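Local structure of beta-galactosidase/beta-glucuronidase (Faecalibacterium prausnitzii L2-6, 6MVF) at residues A[64-69]-A[138-143]; A[80-85]-A[167-172]; A[194-199]-A[237-242]; A[412-417]-A[444-449]. The protein binds flavin mononucleotide and probably hydrolyses beta-glucuronides as a glycoside hydrolase of family 2. One frame throughout, in Å; residues are numbered along the deposited sequence.

How the contacts relate
Contacts 1 and 2 both lie in the sugar-binding domain of the glycoside hydrolase family 2 architecture, their segments alternating along the chain, yet their centres are 39 Å apart and they involve its two different sheets. Contact 3 joins two strands of the following domain, and contact 4 belongs to the TIM barrel. Contact 2 is buried, while the other three are partly buried. Chemistry follows place: contact 1 joins loops by arginine and asparagine bonds, contact 2 rests on an amide-hydroxyl bond, a proline touch and a water bridge, contact 3 is backbone pairing with apolar side chains on one face, and contact 4 is an isoleucine packed on a helix. Contacts 2 and 3 also touch the second subunit.

Contact 1 (A[64-69]-A[138-143]); sequences GSYLRT and VSNEDT
A polar loop-to-loop contact at one end of the beta-sandwich sugar-binding domain joins Arg68 and Thr69, before strand 70-78, to Asn140, after strand 131-139. These two strands are antiparallel neighbours, and one further backbone bond extends their pairing before the asparagine side chain takes over. The guanidinium of Arg68 takes the backbone carbonyl of Asn140 side-on: NE and NH2 each lie 2.9 Å from Asn140 O, which sits in the guanidinium plane, so one oxygen holds two donors. The bend of the arginine chain at chi3 (56°) turns the group back to that carbonyl. Asn140 reaches Thr69 twice, its OD1 receiving Thr69 N at 2.9 Å (N-H...O 158°) and its backbone N giving a longer bond of 3.2 Å to Thr69 O. The other end of the asparagine amide, ND2, lies at the edge of the Tyr66 ring and bonds to Phe155 O. Thr69 OG1 is hydrogen-bonded to Glu42. Ser139 OG accepts from Glu141 N in an ST turn, and the aliphatic part of Glu141 lies along the Thr69 backbone, CG 3.6 Å from Thr69 N. Asp142 OD1 forms a salt bridge with Lys365, and a water accepts from Arg68 NH1 at 3.0 Å.

Contact 2 (A[80-85]-A[167-172]); sequences PVQPLT and SVPNAH
Pro80 lays its ring against Ser167 at the end of strand 163-168, CB to CB 3.7 Å, in an apolar touch beside the serine hydroxyl, within the beta-sandwich sugar-binding domain of glycoside hydrolase family 2. Two residues on, Gln82 turns its side chain to the same serine. Its chain bends at chi2 (-88°), which brings the amide round to Ser167, and NE2 donates to Ser167 OG at 2.9 Å with an N-H...O angle of 154°. The hydroxyl lies 17° out of the amide plane. Gln82 CG also rests 3.5 Å from Ser167 OG, and the same NE2 bonds to Met24 O, so this nitrogen links three parts of the domain. A leucine here would remove the amide, and Ser167 OG and Met24 O would probably both lose the donor that joins them. Pro83 and Leu84 pack on Tyr307 of the second subunit. At Thr85 the link is made by water, which donates to Thr85 O at 2.7 Å and accepts from Asn170 N at 2.9 Å. The connection from strand 70-78 to strand 88-93 is thus fastened to the end of strand 163-168, which lies between strands 26-29 and 88-93.

Contact 3 (A[194-199]-A[237-242]); sequences GATFEI and SIYVPD
Ser237 faces Glu198 as a non-hydrogen-bonded pair where strand 236-240 runs antiparallel to strand 195-204, residues 237-240 and 195-199 lying at 156°, in the beta-sandwich domain, immunoglobulin-like in this family, that follows the sugar-binding domain. Its OG comes 4.0 Å from Thr196 CB on the face they share with Tyr239. Ile238 then pairs with Phe197 through two backbone bonds, Phe197 N to Ile238 O at 2.7 Å and Ile238 N to Phe197 O at 2.9 Å. Its side chain lies on the other face, where CG1 meets Ile199 CD1 at 3.8 Å. Tyr239 opposes Thr196 in a non-hydrogen-bonded pair. With CG anti to the backbone N (chi1 176°), its ring runs alongside the Ala195 backbone toward Gly194, and OH bonds to Asp192 just before the first segment. A valine in its place would take away the ring and hydroxyl, so Asp192 would probably lose a partner and Gly194 the group packed beside it. Val240 closes the ladder with Ala195, Val240 N to Ala195 O measuring 2.8 Å and nearly straight at 170°, Ala195 N to Val240 O 2.9 Å. Its CG2 approaches Phe197 CE1 obliquely. Asp242 forms a salt bridge to Lys646 of the second subunit. Phe197, Ile199, Ile238 and Val240 lie with residues of strand 211-217 or 223-230 in the apolar interior between sheets. Ile238 and Val240 spend their backbone N and O on the partner strand, whereas Ser237 O and Tyr239 O accept from Thr650 and Ser648 of the second subunit, where Tyr239 also packs on Val637: one strand edge serves the sheet, the other the interface.

Contact 4 (A[412-417]-A[444-449]); sequences THHDLQ and HRITDV
Apolar contact dominates where Ile446, from the loop ahead of strand 450-453, packs on helix 407-423. Its CD1 meets His413 CB at 3.8 Å, and its CG2 lies between His413 O and Gln417 CB, one turn apart. The CG1 branch stands anti to the carbonyl carbon (chi1 -66°), which carries CD1 to the His414 ring. There it makes an off-centre CH-pi contact, CD1 lying 4.2 Å from the ring centroid and 29° off the normal. Polar groups meet this loop mainly by van der Waals contact. Gln417, bent at chi2 (74°), lays its amide beside the Ile446 carbonyl, with CD 3.3 Å from Ile446 O, and OE1 comes 3.6 Å from Thr447 CG2. The amide is held from elsewhere: OE1 accepts a hydrogen bond from Thr429 OG1 on strand 428-433. Charged and hydroxyl groups are likewise engaged outside the interface or within the loop. Asp448 forms a salt bridge with Lys421 further along the helix, His413 NE2 bonds to Ser397, and Thr447 OG1 donates to Val449 O at 2.6 Å. In the TIM barrel, helix 407-423 joins the parallel strands 391-398 and 428-433 in the usual way; the next connection, to strand 450-453, is a long loop without a regular helix, and it lays Ile446 on that helix.

Contact 1 (A[64-69]-A[138-143])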
loop_
_atom_site.group_PDB
_atom_site.type_symbol
_atom_site.label_atom_id
_atom_site.label_comp_id
_atom_site.label_asym_id
_atom_site.label_seq_id
_atom_site.Cartn_x
_atom_site.Cartn_y
_atom_site.Cartn_z
ATOM N N GLY A 64 -41.284 12.368 2.797
ATOM C CA GLY A 64 -42.597 11.864 3.156
ATOM C C GLY A 64 -42.854 10.449 2.689
ATOM O O GLY A 64 -43.677 9.727 3.262
ATOM N N SER A 65 -42.145 10.051 1.638
ATOM C CA SER A 65 -42.284 8.741 1.022
ATOM C C SER A 65 -40.898 8.316 0.542
ATOM O O SER A 65 -39.892 8.946 0.886
ATOM C CB SER A 65 -43.325 8.816 -0.103
ATOM O OG SER A 65 -43.516 7.558 -0.731
ATOM N N TYR A 66 -40.840 7.235 -0.247
ATOM C CA TYR A 66 -39.662 6.883 -1.040
ATOM C C TYR A 66 -40.108 6.059 -2.239
ATOM O O TYR A 66 -41.075 5.292 -2.154
ATOM C CB TYR A 66 -38.598 6.111 -0.235
ATOM C CG TYR A 66 -39.008 4.747 0.317
ATOM C CD1 TYR A 66 -39.693 4.634 1.525
ATOM C CD2 TYR A 66 -38.669 3.576 -0.344
ATOM C CE1 TYR A 66 -40.046 3.395 2.045
ATOM C CE2 TYR A 66 -39.022 2.327 0.174
ATOM C CZ TYR A 66 -39.712 2.247 1.368
ATOM O OH TYR A 66 -40.054 1.014 1.875
ATOM N N LEU A 67 -39.393 6.214 -3.357
ATOM C CA LEU A 67 -39.832 5.609 -4.612
ATOM C C LEU A 67 -39.761 4.090 -4.506
ATOM O O LEU A 67 -38.670 3.510 -4.434
ATOM C CB LEU A 67 -38.990 6.121 -5.779
ATOM C CG LEU A 67 -39.152 5.424 -7.145
ATOM C CD1 LEU A 67 -40.572 5.540 -7.698
ATOM C CD2 LEU A 67 -38.126 5.957 -8.143
ATOM N N ARG A 68 -40.922 3.439 -4.492
ATOM C CA ARG A 68 -41.007 1.990 -4.625
ATOM C C ARG A 68 -41.541 1.680 -6.017
ATOM O O ARG A 68 -42.573 2.228 -6.420
ATOM C CB ARG A 68 -41.893 1.373 -3.537
ATOM C CG ARG A 68 -41.521 1.845 -2.121
ATOM C CD ARG A 68 -42.356 1.161 -1.045
ATOM N NE ARG A 68 -42.213 -0.285 -1.171
ATOM C CZ ARG A 68 -42.666 -1.172 -0.295
ATOM N NH1 ARG A 68 -43.312 -0.757 0.792
ATOM N NH2 ARG A 68 -42.466 -2.471 -0.511
ATOM N N THR A 69 -40.822 0.826 -6.755
ATOM C CA THR A 69 -41.089 0.612 -8.176
ATOM C C THR A 69 -40.123 -0.400 -8.777
ATOM O O THR A 69 -39.352 -1.045 -8.060
ATOM C CB THR A 69 -40.976 1.918 -8.965
ATOM O OG1 THR A 69 -41.519 1.737 -10.280
ATOM C CG2 THR A 69 -39.498 2.373 -9.068
ATOM N N VAL A 138 -35.245 -5.140 -11.049
ATOM C CA VAL A 138 -35.336 -5.147 -9.595
ATOM C C VAL A 138 -36.566 -4.352 -9.177
ATOM O O VAL A 138 -36.783 -3.241 -9.661
ATOM C CB VAL A 138 -34.069 -4.549 -8.957
ATOM C CG1 VAL A 138 -34.169 -4.569 -7.432
ATOM C CG2 VAL A 138 -32.850 -5.281 -9.437
ATOM N N SER A 139 -37.351 -4.902 -8.267
ATOM C CA SER A 139 -38.533 -4.224 -7.757
ATOM C C SER A 139 -38.519 -4.243 -6.237
ATOM O O SER A 139 -38.369 -5.311 -5.632
ATOM C CB SER A 139 -39.810 -4.884 -8.264
ATOM O OG SER A 139 -40.937 -4.305 -7.615
ATOM N N ASN A 140 -38.699 -3.071 -5.619
ATOM C CA ASN A 140 -38.907 -3.002 -4.177
ATOM C C ASN A 140 -40.370 -2.720 -3.813
ATOM O O ASN A 140 -40.660 -2.191 -2.732
ATOM C CB ASN A 140 -37.963 -1.978 -3.546
ATOM C CG ASN A 140 -38.307 -0.541 -3.907
ATOM O OD1 ASN A 140 -38.904 -0.269 -4.944
ATOM N ND2 ASN A 140 -37.908 0.390 -3.040
ATOM N N GLU A 141 -41.298 -3.081 -4.698
ATOM C CA GLU A 141 -42.726 -2.987 -4.424
ATOM C C GLU A 141 -43.193 -4.181 -3.600
ATOM O O GLU A 141 -42.612 -5.274 -3.674
ATOM C CB GLU A 141 -43.515 -2.919 -5.735
ATOM C CG GLU A 141 -43.486 -1.543 -6.404
ATOM C CD GLU A 141 -43.940 -1.550 -7.868
ATOM O OE1 GLU A 141 -43.370 -2.313 -8.708
ATOM O OE2 GLU A 141 -44.870 -0.767 -8.173
ATOM N N ASP A 142 -44.249 -3.959 -2.809
ATOM C CA ASP A 142 -44.913 -5.030 -2.059
ATOM C C ASP A 142 -45.482 -6.100 -2.999
ATOM O O ASP A 142 -45.784 -5.833 -4.165
ATOM C CB ASP A 142 -46.029 -4.425 -1.206
ATOM C CG ASP A 142 -46.447 -5.314 -0.048
ATOM O OD1 ASP A 142 -45.877 -6.418 0.121
ATOM O OD2 ASP A 142 -47.349 -4.890 0.710
ATOM N N THR A 143 -45.595 -7.330 -2.509
ATOM C CA THR A 143 -46.228 -8.418 -3.244
ATOM C C THR A 143 -46.967 -9.298 -2.251
ATOM O O THR A 143 -46.684 -9.257 -1.050
ATOM C CB THR A 143 -45.246 -9.305 -4.027
ATOM O OG1 THR A 143 -44.755 -10.345 -3.172
ATOM C CG2 THR A 143 -44.078 -8.516 -4.615
HETATM O O HOH W 1 -45.126 -2.694 2.269
#

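Contact 2 (A[80-85]-A[167-172])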
loop_
_atom_site.group_PDB
_atom_site.type_symbol
_atom_site.label_atom_id
_atom_site.label_comp_id
_atom_site.label_asym_id
_atom_site.label_seq_id
_atom_site.Cartn_x
_atom_site.Cartn_y
_atom_site.Cartn_z
ATOM N N PRO A 80 -16.255 -14.775 -20.220
ATOM C CA PRO A 80 -14.977 -15.327 -19.754
ATOM C C PRO A 80 -14.654 -16.642 -20.442
ATOM O O PRO A 80 -15.542 -17.405 -20.836
ATOM C CB PRO A 80 -15.188 -15.521 -18.248
ATOM C CG PRO A 80 -16.667 -15.472 -18.037
ATOM C CD PRO A 80 -17.235 -14.621 -19.131
ATOM N N VAL A 81 -13.354 -16.902 -20.566
ATOM C CA VAL A 81 -12.812 -18.013 -21.338
ATOM C C VAL A 81 -11.987 -18.906 -20.421
ATOM O O VAL A 81 -11.138 -18.415 -19.670
ATOM C CB VAL A 81 -11.948 -17.497 -22.503
ATOM C CG1 VAL A 81 -10.992 -18.577 -22.978
ATOM C CG2 VAL A 81 -12.841 -17.010 -23.639
ATOM N N GLN A 82 -12.220 -20.222 -20.501
ATOM C CA GLN A 82 -11.402 -21.155 -19.744
ATOM C C GLN A 82 -10.394 -21.841 -20.658
ATOM O O GLN A 82 -10.704 -22.113 -21.823
ATOM C CB GLN A 82 -12.267 -22.208 -19.040
ATOM C CG GLN A 82 -13.021 -21.656 -17.823
ATOM C CD GLN A 82 -12.210 -21.727 -16.520
ATOM O OE1 GLN A 82 -11.240 -22.486 -16.416
ATOM N NE2 GLN A 82 -12.625 -20.948 -15.517
ATOM N N PRO A 83 -9.180 -22.110 -20.166
ATOM C CA PRO A 83 -8.180 -22.799 -21.006
ATOM C C PRO A 83 -8.650 -24.142 -21.538
ATOM O O PRO A 83 -8.297 -24.518 -22.666
ATOM C CB PRO A 83 -6.987 -22.972 -20.053
ATOM C CG PRO A 83 -7.600 -22.919 -18.676
ATOM C CD PRO A 83 -8.701 -21.907 -18.791
ATOM N N LEU A 84 -9.427 -24.875 -20.743
ATOM C CA LEU A 84 -9.918 -26.203 -21.073
ATOM C C LEU A 84 -11.375 -26.115 -21.503
ATOM O O LEU A 84 -12.125 -25.230 -21.070
ATOM C CB LEU A 84 -9.785 -27.162 -19.884
ATOM C CG LEU A 84 -8.359 -27.462 -19.406
ATOM C CD1 LEU A 84 -8.308 -28.566 -18.348
ATOM C CD2 LEU A 84 -7.485 -27.812 -20.606
ATOM N N THR A 85 -11.749 -27.035 -22.383
ATOM C CA THR A 85 -13.110 -27.112 -22.884
ATOM C C THR A 85 -14.088 -27.464 -21.753
ATOM O O THR A 85 -13.739 -28.116 -20.764
ATOM C CB THR A 85 -13.169 -28.146 -24.020
ATOM O OG1 THR A 85 -14.460 -28.128 -24.638
ATOM C CG2 THR A 85 -12.874 -29.549 -23.499
ATOM N N SER A 167 -16.319 -17.688 -13.485
ATOM C CA SER A 167 -15.879 -18.607 -14.525
ATOM C C SER A 167 -15.243 -19.819 -13.852
ATOM O O SER A 167 -14.329 -19.661 -13.033
ATOM C CB SER A 167 -14.881 -17.904 -15.450
ATOM O OG SER A 167 -14.321 -18.795 -16.379
ATOM N N VAL A 168 -15.729 -21.016 -14.178
ATOM C CA VAL A 168 -15.239 -22.257 -13.570
ATOM C C VAL A 168 -15.150 -23.342 -14.629
ATOM O O VAL A 168 -15.764 -23.240 -15.700
ATOM C CB VAL A 168 -16.141 -22.735 -12.409
ATOM C CG1 VAL A 168 -16.026 -21.806 -11.177
ATOM C CG2 VAL A 168 -17.580 -22.890 -12.876
ATOM N N PRO A 169 -14.379 -24.411 -14.359
ATOM C CA PRO A 169 -14.395 -25.568 -15.262
ATOM C C PRO A 169 -15.691 -26.339 -15.121
ATOM O O PRO A 169 -16.526 -26.005 -14.268
ATOM C CB PRO A 169 -13.204 -26.419 -14.797
ATOM C CG PRO A 169 -12.465 -25.578 -13.812
ATOM C CD PRO A 169 -13.450 -24.621 -13.240
ATOM N N ASN A 170 -15.848 -27.391 -15.934
ATOM C CA ASN A 170 -17.083 -28.170 -15.913
ATOM C C ASN A 170 -17.275 -28.872 -14.570
ATOM O O ASN A 170 -18.384 -28.902 -14.033
ATOM C CB ASN A 170 -17.092 -29.173 -17.069
ATOM C CG ASN A 170 -18.390 -29.947 -17.152
ATOM O OD1 ASN A 170 -19.457 -29.365 -17.366
ATOM N ND2 ASN A 170 -18.313 -31.260 -16.970
ATOM N N ALA A 171 -16.217 -29.454 -14.024
ATOM C CA ALA A 171 -16.238 -29.973 -12.664
ATOM C C ALA A 171 -15.760 -28.865 -11.728
ATOM O O ALA A 171 -14.668 -28.317 -11.915
ATOM C CB ALA A 171 -15.363 -31.220 -12.538
ATOM N N HIS A 172 -16.580 -28.539 -10.730
ATOM C CA HIS A 172 -16.377 -27.383 -9.870
ATOM C C HIS A 172 -17.272 -27.536 -8.649
ATOM O O HIS A 172 -18.315 -28.186 -8.710
ATOM C CB HIS A 172 -16.699 -26.066 -10.600
ATOM C CG HIS A 172 -18.145 -25.911 -10.972
ATOM N ND1 HIS A 172 -18.634 -26.230 -12.223
ATOM C CD2 HIS A 172 -19.206 -25.457 -10.263
ATOM C CE1 HIS A 172 -19.933 -25.985 -12.265
ATOM N NE2 HIS A 172 -20.303 -25.506 -11.088
HETATM O O HOH W 2 -13.997 -27.865 -18.098
#

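Contact 3 (A[194-199]-A[237-242])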
loop_
_atom_site.group_PDB
_atom_site.type_symbol
_atom_site.label_atom_id
_atom_site.label_comp_id
_atom_site.label_asym_id
_atom_site.label_seq_id
_atom_site.Cartn_x
_atom_site.Cartn_y
_atom_site.Cartn_z
ATOM N N GLY A 194 -8.010 -30.402 21.580
ATOM C CA GLY A 194 -7.994 -30.195 20.163
ATOM C C GLY A 194 -9.359 -29.824 19.639
ATOM O O GLY A 194 -10.246 -29.391 20.390
ATOM N N ALA A 195 -9.541 -30.013 18.338
ATOM C CA ALA A 195 -10.787 -29.666 17.687
ATOM C C ALA A 195 -11.001 -30.595 16.504
ATOM O O ALA A 195 -10.053 -30.945 15.794
ATOM C CB ALA A 195 -10.808 -28.205 17.223
ATOM N N THR A 196 -12.247 -31.017 16.328
ATOM C CA THR A 196 -12.676 -31.709 15.128
ATOM C C THR A 196 -13.325 -30.688 14.204
ATOM O O THR A 196 -14.002 -29.762 14.664
ATOM C CB THR A 196 -13.666 -32.833 15.443
ATOM O OG1 THR A 196 -14.740 -32.297 16.225
ATOM C CG2 THR A 196 -12.991 -33.954 16.216
ATOM N N PHE A 197 -13.075 -30.841 12.912
ATOM C CA PHE A 197 -13.720 -30.060 11.864
ATOM C C PHE A 197 -14.425 -31.095 11.017
ATOM O O PHE A 197 -13.779 -31.771 10.212
ATOM C CB PHE A 197 -12.718 -29.269 11.026
ATOM C CG PHE A 197 -11.947 -28.253 11.807
ATOM C CD1 PHE A 197 -11.024 -28.642 12.767
ATOM C CD2 PHE A 197 -12.139 -26.894 11.577
ATOM C CE1 PHE A 197 -10.312 -27.681 13.492
ATOM C CE2 PHE A 197 -11.426 -25.924 12.292
ATOM C CZ PHE A 197 -10.506 -26.307 13.242
ATOM N N GLU A 198 -15.721 -31.272 11.237
ATOM C CA GLU A 198 -16.514 -32.051 10.307
ATOM C C GLU A 198 -16.769 -31.167 9.109
ATOM O O GLU A 198 -17.309 -30.069 9.249
ATOM C CB GLU A 198 -17.822 -32.506 10.940
ATOM C CG GLU A 198 -17.615 -33.304 12.206
ATOM C CD GLU A 198 -18.910 -33.500 12.983
ATOM O OE1 GLU A 198 -19.743 -34.326 12.533
ATOM O OE2 GLU A 198 -19.103 -32.818 14.027
ATOM N N ILE A 199 -16.356 -31.630 7.943
ATOM C CA ILE A 199 -16.412 -30.864 6.710
ATOM C C ILE A 199 -17.207 -31.653 5.679
ATOM O O ILE A 199 -17.047 -32.877 5.560
ATOM C CB ILE A 199 -14.985 -30.578 6.195
ATOM C CG1 ILE A 199 -14.179 -29.848 7.265
ATOM C CG2 ILE A 199 -15.008 -29.797 4.878
ATOM C CD1 ILE A 199 -12.702 -29.987 7.038
ATOM N N SER A 237 -13.937 -35.914 8.753
ATOM C CA SER A 237 -13.694 -35.189 9.992
ATOM C C SER A 237 -12.191 -35.069 10.209
ATOM O O SER A 237 -11.486 -36.083 10.218
ATOM C CB SER A 237 -14.357 -35.899 11.158
ATOM O OG SER A 237 -13.875 -35.373 12.372
ATOM N N ILE A 238 -11.700 -33.836 10.373
ATOM C CA ILE A 238 -10.274 -33.565 10.514
ATOM C C ILE A 238 -10.004 -33.038 11.915
ATOM O O ILE A 238 -10.751 -32.201 12.426
ATOM C CB ILE A 238 -9.780 -32.559 9.463
ATOM C CG1 ILE A 238 -10.412 -32.859 8.093
ATOM C CG2 ILE A 238 -8.258 -32.550 9.426
ATOM C CD1 ILE A 238 -9.617 -32.319 6.942
ATOM N N TYR A 239 -8.932 -33.520 12.528
ATOM C CA TYR A 239 -8.588 -33.201 13.903
ATOM C C TYR A 239 -7.373 -32.284 13.943
ATOM O O TYR A 239 -6.347 -32.573 13.325
ATOM C CB TYR A 239 -8.302 -34.479 14.685
ATOM C CG TYR A 239 -7.833 -34.218 16.093
ATOM C CD1 TYR A 239 -8.749 -34.039 17.133
ATOM C CD2 TYR A 239 -6.475 -34.146 16.393
ATOM C CE1 TYR A 239 -8.328 -33.797 18.423
ATOM C CE2 TYR A 239 -6.040 -33.901 17.686
ATOM C CZ TYR A 239 -6.970 -33.728 18.699
ATOM O OH TYR A 239 -6.536 -33.489 19.984
ATOM N N VAL A 240 -7.482 -31.193 14.682
ATOM C CA VAL A 240 -6.385 -30.255 14.908
ATOM C C VAL A 240 -5.991 -30.355 16.377
ATOM O O VAL A 240 -6.830 -30.106 17.256
ATOM C CB VAL A 240 -6.784 -28.814 14.541
ATOM C CG1 VAL A 240 -5.710 -27.822 14.981
ATOM C CG2 VAL A 240 -7.059 -28.690 13.049
ATOM N N PRO A 241 -4.756 -30.714 16.701
ATOM C CA PRO A 241 -4.329 -30.690 18.102
ATOM C C PRO A 241 -4.096 -29.264 18.581
ATOM O O PRO A 241 -3.868 -28.343 17.795
ATOM C CB PRO A 241 -3.026 -31.492 18.091
ATOM C CG PRO A 241 -2.504 -31.311 16.721
ATOM C CD PRO A 241 -3.681 -31.162 15.797
ATOM N N ASP A 242 -4.197 -29.092 19.898
ATOM C CA ASP A 242 -3.888 -27.822 20.555
ATOM C C ASP A 242 -4.638 -26.656 19.909
ATOM O O ASP A 242 -4.053 -25.649 19.508
ATOM C CB ASP A 242 -2.382 -27.570 20.537
ATOM C CG ASP A 242 -1.597 -28.676 21.223
ATOM O OD1 ASP A 242 -1.988 -29.072 22.356
ATOM O OD2 ASP A 242 -0.598 -29.157 20.622
#

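Contact 4 (A[412-417]-A[444-449])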
loop_
_atom_site.group_PDB
_atom_site.type_symbol
_atom_site.label_atom_id
_atom_site.label_comp_id
_atom_site.label_asym_id
_atom_site.label_seq_id
_atom_site.Cartn_x
_atom_site.Cartn_y
_atom_site.Cartn_z
ATOM N N THR A 412 -46.189 -21.675 11.190
ATOM C CA THR A 412 -45.005 -21.240 10.470
ATOM C C THR A 412 -43.811 -21.147 11.414
ATOM O O THR A 412 -42.685 -21.490 11.038
ATOM C CB THR A 412 -45.291 -19.909 9.766
ATOM O OG1 THR A 412 -46.354 -20.099 8.824
ATOM C CG2 THR A 412 -44.053 -19.391 9.033
ATOM N N HIS A 413 -44.046 -20.742 12.666
ATOM C CA HIS A 413 -42.936 -20.682 13.612
ATOM C C HIS A 413 -42.442 -22.074 13.987
ATOM O O HIS A 413 -41.247 -22.257 14.211
ATOM C CB HIS A 413 -43.323 -19.870 14.847
ATOM C CG HIS A 413 -43.291 -18.384 14.623
ATOM N ND1 HIS A 413 -44.159 -17.738 13.768
ATOM C CD2 HIS A 413 -42.484 -17.422 15.131
ATOM C CE1 HIS A 413 -43.891 -16.443 13.760
ATOM N NE2 HIS A 413 -42.880 -16.223 14.583
ATOM N N HIS A 414 -43.319 -23.075 14.017
ATOM C CA HIS A 414 -42.842 -24.436 14.227
ATOM C C HIS A 414 -42.112 -24.958 12.993
ATOM O O HIS A 414 -41.087 -25.634 13.121
ATOM C CB HIS A 414 -44.005 -25.355 14.611
ATOM C CG HIS A 414 -44.603 -25.047 15.953
ATOM N ND1 HIS A 414 -45.939 -24.750 16.124
ATOM C CD2 HIS A 414 -44.047 -24.995 17.187
ATOM C CE1 HIS A 414 -46.177 -24.517 17.402
ATOM N NE2 HIS A 414 -45.047 -24.658 18.068
ATOM N N ASP A 415 -42.614 -24.646 11.790
ATOM C CA ASP A 415 -41.902 -24.999 10.561
ATOM C C ASP A 415 -40.495 -24.413 10.553
ATOM O O ASP A 415 -39.531 -25.096 10.185
ATOM C CB ASP A 415 -42.680 -24.516 9.325
ATOM C CG ASP A 415 -44.045 -25.219 9.166
ATOM O OD1 ASP A 415 -44.201 -26.339 9.687
ATOM O OD2 ASP A 415 -44.965 -24.658 8.522
ATOM N N LEU A 416 -40.362 -23.149 10.968
ATOM C CA LEU A 416 -39.064 -22.485 10.995
ATOM C C LEU A 416 -38.157 -23.076 12.071
ATOM O O LEU A 416 -36.954 -23.253 11.843
ATOM C CB LEU A 416 -39.248 -20.979 11.216
ATOM C CG LEU A 416 -39.634 -20.149 9.993
ATOM C CD1 LEU A 416 -40.206 -18.780 10.385
ATOM C CD2 LEU A 416 -38.419 -20.013 9.070
ATOM N N GLN A 417 -38.705 -23.373 13.254
ATOM C CA GLN A 417 -37.896 -24.030 14.276
ATOM C C GLN A 417 -37.393 -25.375 13.773
ATOM O O GLN A 417 -36.226 -25.727 13.980
ATOM C CB GLN A 417 -38.691 -24.206 15.569
ATOM C CG GLN A 417 -37.978 -25.066 16.615
ATOM C CD GLN A 417 -36.827 -24.342 17.295
ATOM O OE1 GLN A 417 -36.590 -23.152 17.048
ATOM N NE2 GLN A 417 -36.112 -25.050 18.162
ATOM N N HIS A 444 -44.334 -18.766 23.180
ATOM C CA HIS A 444 -43.189 -19.124 23.995
ATOM C C HIS A 444 -42.856 -20.611 23.871
ATOM O O HIS A 444 -43.665 -21.428 23.422
ATOM C CB HIS A 444 -43.446 -18.751 25.444
ATOM C CG HIS A 444 -43.890 -17.335 25.608
ATOM N ND1 HIS A 444 -43.042 -16.265 25.420
ATOM C CD2 HIS A 444 -45.100 -16.808 25.923
ATOM C CE1 HIS A 444 -43.702 -15.141 25.625
ATOM N NE2 HIS A 444 -44.953 -15.442 25.932
ATOM N N ARG A 445 -41.627 -20.947 24.256
ATOM C CA ARG A 445 -41.123 -22.314 24.263
ATOM C C ARG A 445 -41.065 -22.939 22.869
ATOM O O ARG A 445 -40.898 -24.160 22.748
ATOM C CB ARG A 445 -41.947 -23.192 25.228
ATOM C CG ARG A 445 -42.128 -22.484 26.553
ATOM C CD ARG A 445 -42.694 -23.296 27.687
ATOM N NE ARG A 445 -42.367 -22.607 28.938
ATOM C CZ ARG A 445 -43.008 -21.522 29.377
ATOM N NH1 ARG A 445 -44.013 -21.035 28.664
ATOM N NH2 ARG A 445 -42.646 -20.920 30.509
ATOM N N ILE A 446 -41.182 -22.138 21.809
ATOM C CA ILE A 446 -40.930 -22.650 20.466
ATOM C C ILE A 446 -39.433 -22.729 20.195
ATOM O O ILE A 446 -38.925 -23.751 19.716
ATOM C CB ILE A 446 -41.629 -21.777 19.405
ATOM C CG1 ILE A 446 -43.149 -21.860 19.516
ATOM C CG2 ILE A 446 -41.180 -22.188 18.002
ATOM C CD1 ILE A 446 -43.865 -21.074 18.430
ATOM N N THR A 447 -38.712 -21.649 20.494
ATOM C CA THR A 447 -37.287 -21.533 20.222
ATOM C C THR A 447 -36.477 -21.798 21.494
ATOM O O THR A 447 -37.010 -21.813 22.607
ATOM C CB THR A 447 -36.967 -20.148 19.635
ATOM O OG1 THR A 447 -37.375 -19.112 20.544
ATOM C CG2 THR A 447 -37.676 -19.950 18.274
ATOM N N ASP A 448 -35.169 -22.031 21.310
ATOM C CA ASP A 448 -34.289 -22.392 22.427
ATOM C C ASP A 448 -34.152 -21.260 23.443
ATOM O O ASP A 448 -33.978 -21.512 24.645
ATOM C CB ASP A 448 -32.891 -22.787 21.918
ATOM C CG ASP A 448 -32.921 -23.926 20.890
ATOM O OD1 ASP A 448 -33.697 -24.894 21.069
ATOM O OD2 ASP A 448 -32.154 -23.852 19.898
ATOM N N VAL A 449 -34.180 -20.014 22.983
ATOM C CA VAL A 449 -34.099 -18.842 23.841
ATOM C C VAL A 449 -35.079 -17.821 23.274
ATOM O O VAL A 449 -35.672 -18.024 22.211
ATOM C CB VAL A 449 -32.661 -18.268 23.937
ATOM C CG1 VAL A 449 -31.691 -19.300 24.526
ATOM C CG2 VAL A 449 -32.158 -17.797 22.569
#